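Local coordinates for protein serpin (Taeniopygia guttata, PDB 5HGC) that binds the steroid cortisol and probably inhibits serine-type endopeptidases, at residues F20-E25 / I35-V40; N83-L88 / L97-A102; L358-D361 / S366-F369. All coordinates share one frame; numbering follows the deposited sequence.

Contact 1: F20-E25 / I35-V40; sequences FQFFRE and IFYSPV
Tyr-37 reaches from the strand into the flank of helix 12-29 and meets Phe-22 and Phe-23, the joint in the serpin fold where the first long helix packs on the short edge strand 35-37 of sheet B. The axes of segments 20-25 and 35-37 approach to 10.5 Å, with their directions at 149°, so side chains must span the gap. Tyr-37 contributes the largest share of the buried surface, ahead of Phe-23 and Phe-22. Its CG stands between the backbone N and the carbonyl carbon (chi1 68°), which sends the ring toward the helix. Phe-22 comes over one face of that ring in an edge-to-face pair, with centroids 4.7 Å apart and planes inclined at 50°. The nearest atom, Phe-22 CD1, lies 3.4 Å from Tyr-37 CZ, toward the rim of the phenol and not over its middle. Phe-23 crosses the tyrosine at about a right angle, and its CD1 comes within 4.1 Å of Tyr-37 CE1. The next carbon of the same edge, Phe-23 CE1, is only loosely placed against Ile-35 CG2, at 4.5 Å. Ile-370 of strand 366-373 also touches Phe-23 and Tyr-37, while helix 285-290 borders Phe-22. The buried phenol oxygen is satisfied by a hydrogen bond to Ala-19 O, one turn back on the helix. That same Tyr-37 OH lies near the plane of the Phe-23 ring at its edge, 3.2 Å from Phe-23 CB.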
loop_
_atom_site.group_PDB
_atom_site.type_symbol
_atom_site.label_atom_id
_atom_site.label_comp_id
_atom_site.label_asym_id
_atom_site.label_seq_id
_atom_site.Cartn_x
_atom_site.Cartn_y
_atom_site.Cartn_z
ATOM N N PHE A 20 -9.864 0.121 -1.104
ATOM C CA PHE A 20 -10.553 1.309 -1.586
ATOM C C PHE A 20 -11.446 2.097 -0.590
ATOM O O PHE A 20 -11.497 3.341 -0.689
ATOM C CB PHE A 20 -11.156 1.076 -2.983
ATOM C CG PHE A 20 -10.104 0.706 -3.994
ATOM C CD1 PHE A 20 -9.192 1.665 -4.445
ATOM C CD2 PHE A 20 -9.952 -0.614 -4.406
ATOM C CE1 PHE A 20 -8.168 1.310 -5.323
ATOM C CE2 PHE A 20 -8.927 -0.971 -5.280
ATOM C CZ PHE A 20 -8.034 -0.017 -5.745
ATOM N N GLN A 21 -12.085 1.440 0.397
ATOM C CA GLN A 21 -12.730 2.272 1.454
ATOM C C GLN A 21 -11.714 3.123 2.164
ATOM O O GLN A 21 -11.976 4.290 2.478
ATOM C CB GLN A 21 -13.462 1.487 2.519
ATOM C CG GLN A 21 -14.525 0.579 1.984
ATOM C CD GLN A 21 -14.901 -0.471 2.991
ATOM O OE1 GLN A 21 -14.939 -0.184 4.216
ATOM N NE2 GLN A 21 -15.183 -1.707 2.493
ATOM N N PHE A 22 -10.554 2.532 2.427
ATOM C CA PHE A 22 -9.531 3.251 3.130
ATOM C C PHE A 22 -9.196 4.491 2.330
ATOM O O PHE A 22 -9.158 5.602 2.923
ATOM C CB PHE A 22 -8.294 2.383 3.370
ATOM C CG PHE A 22 -7.276 3.029 4.261
ATOM C CD1 PHE A 22 -6.346 3.919 3.752
ATOM C CD2 PHE A 22 -7.229 2.720 5.633
ATOM C CE1 PHE A 22 -5.406 4.524 4.595
ATOM C CE2 PHE A 22 -6.280 3.300 6.471
ATOM C CZ PHE A 22 -5.378 4.225 5.963
ATOM N N PHE A 23 -8.944 4.287 1.015
ATOM C CA PHE A 23 -8.662 5.364 0.055
ATOM C C PHE A 23 -9.719 6.484 0.052
ATOM O O PHE A 23 -9.336 7.669 0.141
ATOM C CB PHE A 23 -8.534 4.823 -1.379
ATOM C CG PHE A 23 -8.077 5.857 -2.372
ATOM C CD1 PHE A 23 -6.832 6.487 -2.238
ATOM C CD2 PHE A 23 -8.894 6.249 -3.415
ATOM C CE1 PHE A 23 -6.373 7.440 -3.154
ATOM C CE2 PHE A 23 -8.442 7.223 -4.330
ATOM C CZ PHE A 23 -7.177 7.809 -4.205
ATOM N N ARG A 24 -11.016 6.107 -0.042
ATOM C CA ARG A 24 -12.138 7.076 0.002
ATOM C C ARG A 24 -12.084 7.932 1.250
ATOM O O ARG A 24 -12.148 9.153 1.135
ATOM C CB ARG A 24 -13.538 6.447 -0.283
ATOM C CG ARG A 24 -13.582 5.777 -1.677
ATOM C CD ARG A 24 -14.943 5.393 -2.206
ATOM N NE ARG A 24 -15.580 4.277 -1.499
ATOM C CZ ARG A 24 -15.270 2.978 -1.635
ATOM N NH1 ARG A 24 -14.285 2.579 -2.434
ATOM N NH2 ARG A 24 -15.940 2.060 -0.943
ATOM N N GLU A 25 -11.869 7.287 2.409
ATOM C CA GLU A 25 -11.746 7.934 3.730
ATOM C C GLU A 25 -10.617 8.913 3.824
ATOM O O GLU A 25 -10.810 10.044 4.266
ATOM C CB GLU A 25 -11.575 6.914 4.868
ATOM C CG GLU A 25 -12.840 6.214 5.349
ATOM C CD GLU A 25 -13.950 7.162 5.864
ATOM O OE1 GLU A 25 -13.704 8.367 6.226
ATOM O OE2 GLU A 25 -15.095 6.651 5.916
ATOM N N ILE A 35 -1.398 11.287 -1.491
ATOM C CA ILE A 35 -1.693 10.130 -0.666
ATOM C C ILE A 35 -0.854 8.983 -1.157
ATOM O O ILE A 35 -0.859 8.718 -2.352
ATOM C CB ILE A 35 -3.156 9.750 -0.754
ATOM C CG1 ILE A 35 -4.031 10.957 -0.351
ATOM C CG2 ILE A 35 -3.458 8.477 0.076
ATOM C CD1 ILE A 35 -3.979 11.324 1.119
ATOM N N PHE A 36 -0.130 8.310 -0.255
ATOM C CA PHE A 36 0.625 7.086 -0.601
ATOM C C PHE A 36 0.714 6.080 0.525
ATOM O O PHE A 36 1.328 6.355 1.543
ATOM C CB PHE A 36 2.030 7.405 -1.097
ATOM C CG PHE A 36 2.655 6.261 -1.817
ATOM C CD1 PHE A 36 2.285 5.972 -3.140
ATOM C CD2 PHE A 36 3.582 5.432 -1.182
ATOM C CE1 PHE A 36 2.819 4.894 -3.823
ATOM C CE2 PHE A 36 4.115 4.341 -1.857
ATOM C CZ PHE A 36 3.730 4.068 -3.168
ATOM N N TYR A 37 0.134 4.908 0.322
ATOM C CA TYR A 37 0.125 3.864 1.331
ATOM C C TYR A 37 0.095 2.479 0.695
ATOM O O TYR A 37 0.025 2.345 -0.543
ATOM C CB TYR A 37 -1.015 4.067 2.350
ATOM C CG TYR A 37 -2.397 3.869 1.764
ATOM C CD1 TYR A 37 -3.069 4.933 1.104
ATOM C CD2 TYR A 37 -3.050 2.642 1.879
ATOM C CE1 TYR A 37 -4.326 4.747 0.551
ATOM C CE2 TYR A 37 -4.298 2.442 1.323
ATOM C CZ TYR A 37 -4.924 3.500 0.659
ATOM O OH TYR A 37 -6.194 3.319 0.127
ATOM N N SER A 38 0.274 1.445 1.546
ATOM C CA SER A 38 0.191 0.036 1.127
ATOM C C SER A 38 -1.023 -0.667 1.739
ATOM O O SER A 38 -0.997 -1.047 2.884
ATOM C CB SER A 38 1.488 -0.728 1.361
ATOM O OG SER A 38 1.314 -2.099 0.988
ATOM N N PRO A 39 -2.117 -0.812 0.964
ATOM C CA PRO A 39 -3.287 -1.535 1.515
ATOM C C PRO A 39 -2.875 -2.908 2.098
ATOM O O PRO A 39 -3.225 -3.241 3.228
ATOM C CB PRO A 39 -4.183 -1.763 0.289
ATOM C CG PRO A 39 -3.694 -0.850 -0.769
ATOM C CD PRO A 39 -2.283 -0.438 -0.458
ATOM N N VAL A 40 -2.126 -3.688 1.330
ATOM C CA VAL A 40 -1.852 -5.039 1.734
ATOM C C VAL A 40 -1.111 -5.066 3.064
ATOM O O VAL A 40 -1.414 -5.922 3.894
ATOM C CB VAL A 40 -1.100 -5.843 0.660
ATOM C CG1 VAL A 40 0.313 -5.258 0.324
ATOM C CG2 VAL A 40 -1.175 -7.332 1.006
#

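Contact 2: N83-L88 / L97-A102; sequences NLIHML and LNMMNA
The methyl end of Met-99 plugs into the side of helix 74-89, touching both Ile-85 and Leu-88. Its CG takes the position between the backbone N and the carbonyl carbon (chi1 58°), and the chain is extended beyond CG, which carries CE the whole distance to the helix. There CE lies 3.6 Å from Leu-88 CD1 and 3.7 Å from Ile-85 CG1. Ile-85 meets the methionine at about a right angle, presenting CB and both branches to the single methyl group. Leu-88 is shared: its CD1 also packs 3.8 Å from Leu-97 CD2, the two leucines lying side by side and pointing the same way. A backbone bond backs up this apolar packing, Leu-97 N donating to Leu-88 O over 2.8 Å in a nearly straight line, although the donor is tilted 30° from the carbonyl plane. This bond ties the returning chain to the C-terminal part of the helix. Further along, strand 100-106 runs antiparallel beside strand 167-176, whose Val-173 touches Leu-97 and Met-99; helix 39-52 meets Ile-85 through Thr-44, and strand 366-373 meets Leu-88 through Leu-368 and Leu-97 through Phe-369.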
loop_
_atom_site.group_PDB
_atom_site.type_symbol
_atom_site.label_atom_id
_atom_site.label_comp_id
_atom_site.label_asym_id
_atom_site.label_seq_id
_atom_site.Cartn_x
_atom_site.Cartn_y
_atom_site.Cartn_z
ATOM N N ASN A 83 -0.219 -16.845 3.302
ATOM C CA ASN A 83 0.121 -17.235 1.948
ATOM C C ASN A 83 0.484 -15.978 1.154
ATOM O O ASN A 83 1.485 -15.962 0.417
ATOM C CB ASN A 83 -1.037 -18.028 1.354
ATOM C CG ASN A 83 -0.803 -18.492 -0.076
ATOM O OD1 ASN A 83 -1.767 -18.586 -0.781
ATOM N ND2 ASN A 83 0.437 -18.802 -0.494
ATOM N N LEU A 84 -0.289 -14.921 1.363
ATOM C CA LEU A 84 -0.001 -13.647 0.751
ATOM C C LEU A 84 1.372 -13.093 1.117
ATOM O O LEU A 84 2.144 -12.770 0.208
ATOM C CB LEU A 84 -1.124 -12.677 1.102
ATOM C CG LEU A 84 -1.170 -11.267 0.550
ATOM C CD1 LEU A 84 -1.092 -11.275 -0.993
ATOM C CD2 LEU A 84 -2.500 -10.749 1.056
ATOM N N ILE A 85 1.721 -13.000 2.412
ATOM C CA ILE A 85 3.032 -12.434 2.783
ATOM C C ILE A 85 4.144 -13.307 2.254
ATOM O O ILE A 85 5.174 -12.810 1.782
ATOM C CB ILE A 85 3.267 -12.291 4.308
ATOM C CG1 ILE A 85 2.130 -11.592 4.971
ATOM C CG2 ILE A 85 4.526 -11.462 4.652
ATOM C CD1 ILE A 85 2.117 -11.960 6.437
ATOM N N HIS A 86 3.951 -14.610 2.357
ATOM C CA HIS A 86 4.961 -15.528 1.872
ATOM C C HIS A 86 5.257 -15.256 0.378
ATOM O O HIS A 86 6.409 -15.156 -0.038
ATOM C CB HIS A 86 4.533 -16.983 2.151
ATOM C CG HIS A 86 5.530 -17.998 1.686
ATOM N ND1 HIS A 86 5.557 -18.481 0.389
ATOM C CD2 HIS A 86 6.556 -18.599 2.332
ATOM C CE1 HIS A 86 6.553 -19.336 0.257
ATOM N NE2 HIS A 86 7.172 -19.427 1.424
ATOM N N MET A 87 4.207 -15.075 -0.413
ATOM C CA MET A 87 4.401 -14.832 -1.837
ATOM C C MET A 87 4.981 -13.507 -2.190
ATOM O O MET A 87 5.856 -13.467 -3.048
ATOM C CB MET A 87 3.129 -15.071 -2.591
ATOM C CG MET A 87 2.895 -16.570 -2.534
ATOM S SD MET A 87 1.597 -17.110 -3.607
ATOM C CE MET A 87 2.556 -16.962 -5.143
ATOM N N LEU A 88 4.527 -12.452 -1.496
ATOM C CA LEU A 88 5.040 -11.104 -1.675
ATOM C C LEU A 88 6.473 -10.918 -1.203
ATOM O O LEU A 88 7.258 -10.170 -1.828
ATOM C CB LEU A 88 4.126 -10.081 -0.990
ATOM C CG LEU A 88 2.700 -10.066 -1.523
ATOM C CD1 LEU A 88 1.890 -9.107 -0.663
ATOM C CD2 LEU A 88 2.689 -9.720 -3.012
ATOM N N LEU A 97 8.601 -7.764 -2.027
ATOM C CA LEU A 97 8.035 -6.509 -1.595
ATOM C C LEU A 97 8.752 -6.078 -0.304
ATOM O O LEU A 97 8.913 -4.891 -0.031
ATOM C CB LEU A 97 6.554 -6.725 -1.380
ATOM C CG LEU A 97 5.715 -5.580 -0.877
ATOM C CD1 LEU A 97 5.710 -4.405 -1.862
ATOM C CD2 LEU A 97 4.309 -6.125 -0.592
ATOM N N ASN A 98 9.212 -7.079 0.451
ATOM C CA ASN A 98 9.797 -6.907 1.762
ATOM C C ASN A 98 8.948 -6.096 2.743
ATOM O O ASN A 98 9.412 -5.169 3.373
ATOM C CB ASN A 98 11.274 -6.503 1.644
ATOM C CG ASN A 98 12.101 -7.584 0.893
ATOM O OD1 ASN A 98 11.897 -8.799 1.089
ATOM N ND2 ASN A 98 13.000 -7.148 0.002
ATOM N N MET A 99 7.686 -6.469 2.882
ATOM C CA MET A 99 6.793 -5.696 3.742
ATOM C C MET A 99 6.937 -6.226 5.135
ATOM O O MET A 99 7.056 -7.430 5.326
ATOM C CB MET A 99 5.350 -5.775 3.278
ATOM C CG MET A 99 4.717 -7.147 3.179
ATOM S SD MET A 99 2.922 -6.912 3.239
ATOM C CE MET A 99 2.503 -8.593 2.862
ATOM N N MET A 100 6.940 -5.316 6.104
ATOM C CA MET A 100 7.248 -5.665 7.492
ATOM C C MET A 100 6.293 -5.046 8.494
ATOM O O MET A 100 5.866 -3.890 8.338
ATOM C CB MET A 100 8.685 -5.295 7.808
ATOM C CG MET A 100 9.685 -6.131 7.011
ATOM S SD MET A 100 11.325 -5.455 6.568
ATOM C CE MET A 100 11.004 -3.978 5.572
ATOM N N ASN A 101 5.960 -5.867 9.492
ATOM C CA ASN A 101 5.111 -5.572 10.654
ATOM C C ASN A 101 5.955 -5.686 11.897
ATOM O O ASN A 101 6.724 -6.644 12.013
ATOM C CB ASN A 101 4.084 -6.677 10.802
ATOM C CG ASN A 101 3.035 -6.611 9.747
ATOM O OD1 ASN A 101 2.680 -5.500 9.279
ATOM N ND2 ASN A 101 2.531 -7.786 9.330
ATOM N N ALA A 102 5.855 -4.722 12.804
ATOM C CA ALA A 102 6.519 -4.807 14.103
ATOM C C ALA A 102 5.613 -4.205 15.155
ATOM O O ALA A 102 4.793 -3.329 14.839
ATOM C CB ALA A 102 7.895 -4.158 14.110
#

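Contact 3: L358-D361 / S366-F369; sequences LIFD and STLF. With HCY ((11alpha,14beta)-11,17,21-trihydroxypregn-4-ene-3,20-dione), chain B.
The Phe-360 ring turns its edge to Thr-367, whose OG1 lies near the ring plane, 3.2 Å from Phe-360 CE2. Ser-366 O is also near that plane, at the CB end of the ring. The bound cortisol approaches obliquely, its C15 lying 3.5 Å from Phe-360 CB and 3.6 Å from Phe-360 CG, and Phe-236 of the adjacent strand meets the same ring with planes at about 80°. On the other face of the hairpin the Phe-369 ring lies almost parallel to that of Phe-36, while Ile-359 CD1 lies 4.0 Å from Phe-369 CD2.

Phe-360 and Thr-367 are a non-hydrogen-bonded antiparallel pair, their side chains pointing the same way; CG of Phe-360 is anti to its carbonyl carbon (chi1 -53°), which sets the ring alongside the threonine. An alanine in place of Phe-360 loses the ring, and is likely to open a gap beside C15 and leave Thr-367 and Phe-236 without their aromatic neighbour.

One position along, the register slips. Ile-359 O accepts twice. The bond from Leu-368 N is short (2.7 Å) but bent, 139°; that from Phe-369 N is 3.0 Å and straighter. Ile-359 N returns a bond to Phe-369 O at 2.9 Å. Beyond the slip, Asp-361 N donates to Ser-366 O over 2.8 Å. Leu-368 and Phe-369 both opposing Ile-359 make a classic beta bulge, here within the C-terminal hairpin of serpin sheet B, whose Phe-360 side lines the cortisol pocket.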
loop_
_atom_site.group_PDB
_atom_site.type_symbol
_atom_site.label_atom_id
_atom_site.label_comp_id
_atom_site.label_asym_id
_atom_site.label_seq_id
_atom_site.Cartn_x
_atom_site.Cartn_y
_atom_site.Cartn_z
ATOM N N LEU A 358 -1.591 2.874 -9.062
ATOM C CA LEU A 358 -2.080 1.733 -8.288
ATOM C C LEU A 358 -1.227 0.521 -8.654
ATOM O O LEU A 358 -1.126 0.152 -9.839
ATOM C CB LEU A 358 -3.561 1.455 -8.524
ATOM C CG LEU A 358 -4.465 2.687 -8.653
ATOM C CD1 LEU A 358 -5.850 2.252 -9.085
ATOM C CD2 LEU A 358 -4.526 3.480 -7.356
ATOM N N ILE A 359 -0.574 -0.073 -7.654
ATOM C CA ILE A 359 0.360 -1.152 -7.942
ATOM C C ILE A 359 -0.222 -2.401 -7.388
ATOM O O ILE A 359 -0.595 -2.423 -6.227
ATOM C CB ILE A 359 1.732 -0.865 -7.376
ATOM C CG1 ILE A 359 2.239 0.475 -7.963
ATOM C CG2 ILE A 359 2.653 -2.027 -7.659
ATOM C CD1 ILE A 359 3.487 1.087 -7.323
ATOM N N PHE A 360 -0.328 -3.418 -8.232
ATOM C CA PHE A 360 -0.901 -4.716 -7.842
ATOM C C PHE A 360 0.088 -5.878 -8.074
ATOM O O PHE A 360 1.045 -5.779 -8.925
ATOM C CB PHE A 360 -2.166 -5.056 -8.629
ATOM C CG PHE A 360 -3.230 -3.985 -8.608
ATOM C CD1 PHE A 360 -3.238 -2.957 -9.589
ATOM C CD2 PHE A 360 -4.238 -4.000 -7.629
ATOM C CE1 PHE A 360 -4.212 -1.971 -9.587
ATOM C CE2 PHE A 360 -5.211 -3.012 -7.637
ATOM C CZ PHE A 360 -5.203 -2.001 -8.620
ATOM N N ASP A 361 -0.157 -6.982 -7.351
ATOM C CA ASP A 361 0.464 -8.253 -7.727
ATOM C C ASP A 361 -0.489 -9.137 -8.571
ATOM O O ASP A 361 -1.581 -9.456 -8.090
ATOM C CB ASP A 361 0.985 -8.992 -6.490
ATOM C CG ASP A 361 1.603 -10.354 -6.829
ATOM O OD1 ASP A 361 2.197 -10.497 -7.943
ATOM O OD2 ASP A 361 1.468 -11.289 -5.976
ATOM N N SER A 366 -3.552 -8.786 -5.459
ATOM C CA SER A 366 -3.665 -7.891 -4.314
ATOM C C SER A 366 -3.128 -6.528 -4.666
ATOM O O SER A 366 -2.171 -6.401 -5.453
ATOM C CB SER A 366 -2.930 -8.422 -3.070
ATOM O OG SER A 366 -1.596 -8.689 -3.416
ATOM N N THR A 367 -3.746 -5.520 -4.053
ATOM C CA THR A 367 -3.272 -4.161 -4.155
ATOM C C THR A 367 -2.102 -3.935 -3.215
ATOM O O THR A 367 -2.248 -4.020 -1.983
ATOM C CB THR A 367 -4.397 -3.171 -3.853
ATOM O OG1 THR A 367 -5.609 -3.648 -4.479
ATOM C CG2 THR A 367 -4.021 -1.778 -4.350
ATOM N N LEU A 368 -0.955 -3.654 -3.829
ATOM C CA LEU A 368 0.263 -3.374 -3.099
ATOM C C LEU A 368 0.387 -1.909 -2.740
ATOM O O LEU A 368 0.831 -1.592 -1.634
ATOM C CB LEU A 368 1.511 -3.819 -3.870
ATOM C CG LEU A 368 1.401 -5.216 -4.474
ATOM C CD1 LEU A 368 2.702 -5.556 -5.180
ATOM C CD2 LEU A 368 0.997 -6.281 -3.437
ATOM N N PHE A 369 0.039 -0.995 -3.648
ATOM C CA PHE A 369 0.189 0.437 -3.315
ATOM C C PHE A 369 -0.919 1.263 -3.925
ATOM O O PHE A 369 -1.373 0.978 -5.044
ATOM C CB PHE A 369 1.533 0.974 -3.807
ATOM C CG PHE A 369 2.726 0.380 -3.119
ATOM C CD1 PHE A 369 3.162 0.878 -1.895
ATOM C CD2 PHE A 369 3.449 -0.668 -3.707
ATOM C CE1 PHE A 369 4.281 0.336 -1.260
ATOM C CE2 PHE A 369 4.577 -1.221 -3.062
ATOM C CZ PHE A 369 4.997 -0.711 -1.833
HETATM C C1 HCY B . -11.029 -8.145 -9.659
HETATM C C2 HCY B . -12.242 -8.224 -8.735
HETATM C C3 HCY B . -11.840 -8.334 -7.282
HETATM C C4 HCY B . -10.452 -8.034 -6.855
HETATM C C5 HCY B . -9.643 -7.347 -7.671
HETATM C C6 HCY B . -8.437 -6.644 -7.086
HETATM C C7 HCY B . -7.182 -6.949 -7.934
HETATM C C8 HCY B . -7.365 -6.890 -9.455
HETATM C C9 HCY B . -8.602 -7.715 -9.872
HETATM C C10 HCY B . -9.897 -7.246 -9.170
HETATM C C12 HCY B . -7.406 -8.344 -12.143
HETATM C C11 HCY B . -8.719 -7.982 -11.414
HETATM C C13 HCY B . -6.224 -7.433 -11.694
HETATM C C14 HCY B . -6.155 -7.455 -10.165
HETATM C C15 HCY B . -4.759 -6.988 -9.832
HETATM C C16 HCY B . -3.877 -7.501 -10.963
HETATM C C17 HCY B . -4.831 -7.994 -12.080
HETATM C C18 HCY B . -6.322 -5.979 -12.242
HETATM C C19 HCY B . -10.282 -5.772 -9.424
HETATM C C20 HCY B . -4.340 -7.648 -13.473
HETATM C C21 HCY B . -4.605 -8.583 -14.636
HETATM O O1 HCY B . -12.689 -8.609 -6.458
HETATM O O2 HCY B . -9.206 -6.742 -11.936
HETATM O O3 HCY B . -4.842 -9.440 -12.091
HETATM O O4 HCY B . -3.726 -6.613 -13.682
HETATM O O5 HCY B . -4.889 -7.694 -15.715
#

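Strand 366-373 connects the three contacts. It neighbours strand 35-37, and Ser-38 OG of contact 1 lies 2.7 Å from Leu-368 O of contact 3, a probable hydrogen bond. Val-40 CB also lies 3.4 Å from Thr-367 O. Contact 2 covers the hairpin from the helix 74-89 side: Leu-88 CD2 lies 3.6 Å from Asp-361 OD2 and Leu-84 CD1 3.6 Å from Ser-366 OG. Val-40 bridges contacts 1 and 2, its CG2 lying 3.7 Å from Leu-84 CD2. The centres of contacts 1 and 3 are about 11 Å apart, those of 1 and 2 about 18 Å. Contact 3 alone supplies a cortisol-pocket residue; the side chains of Leu-88 and Tyr-37 stay about 10 and 13 Å from the steroid.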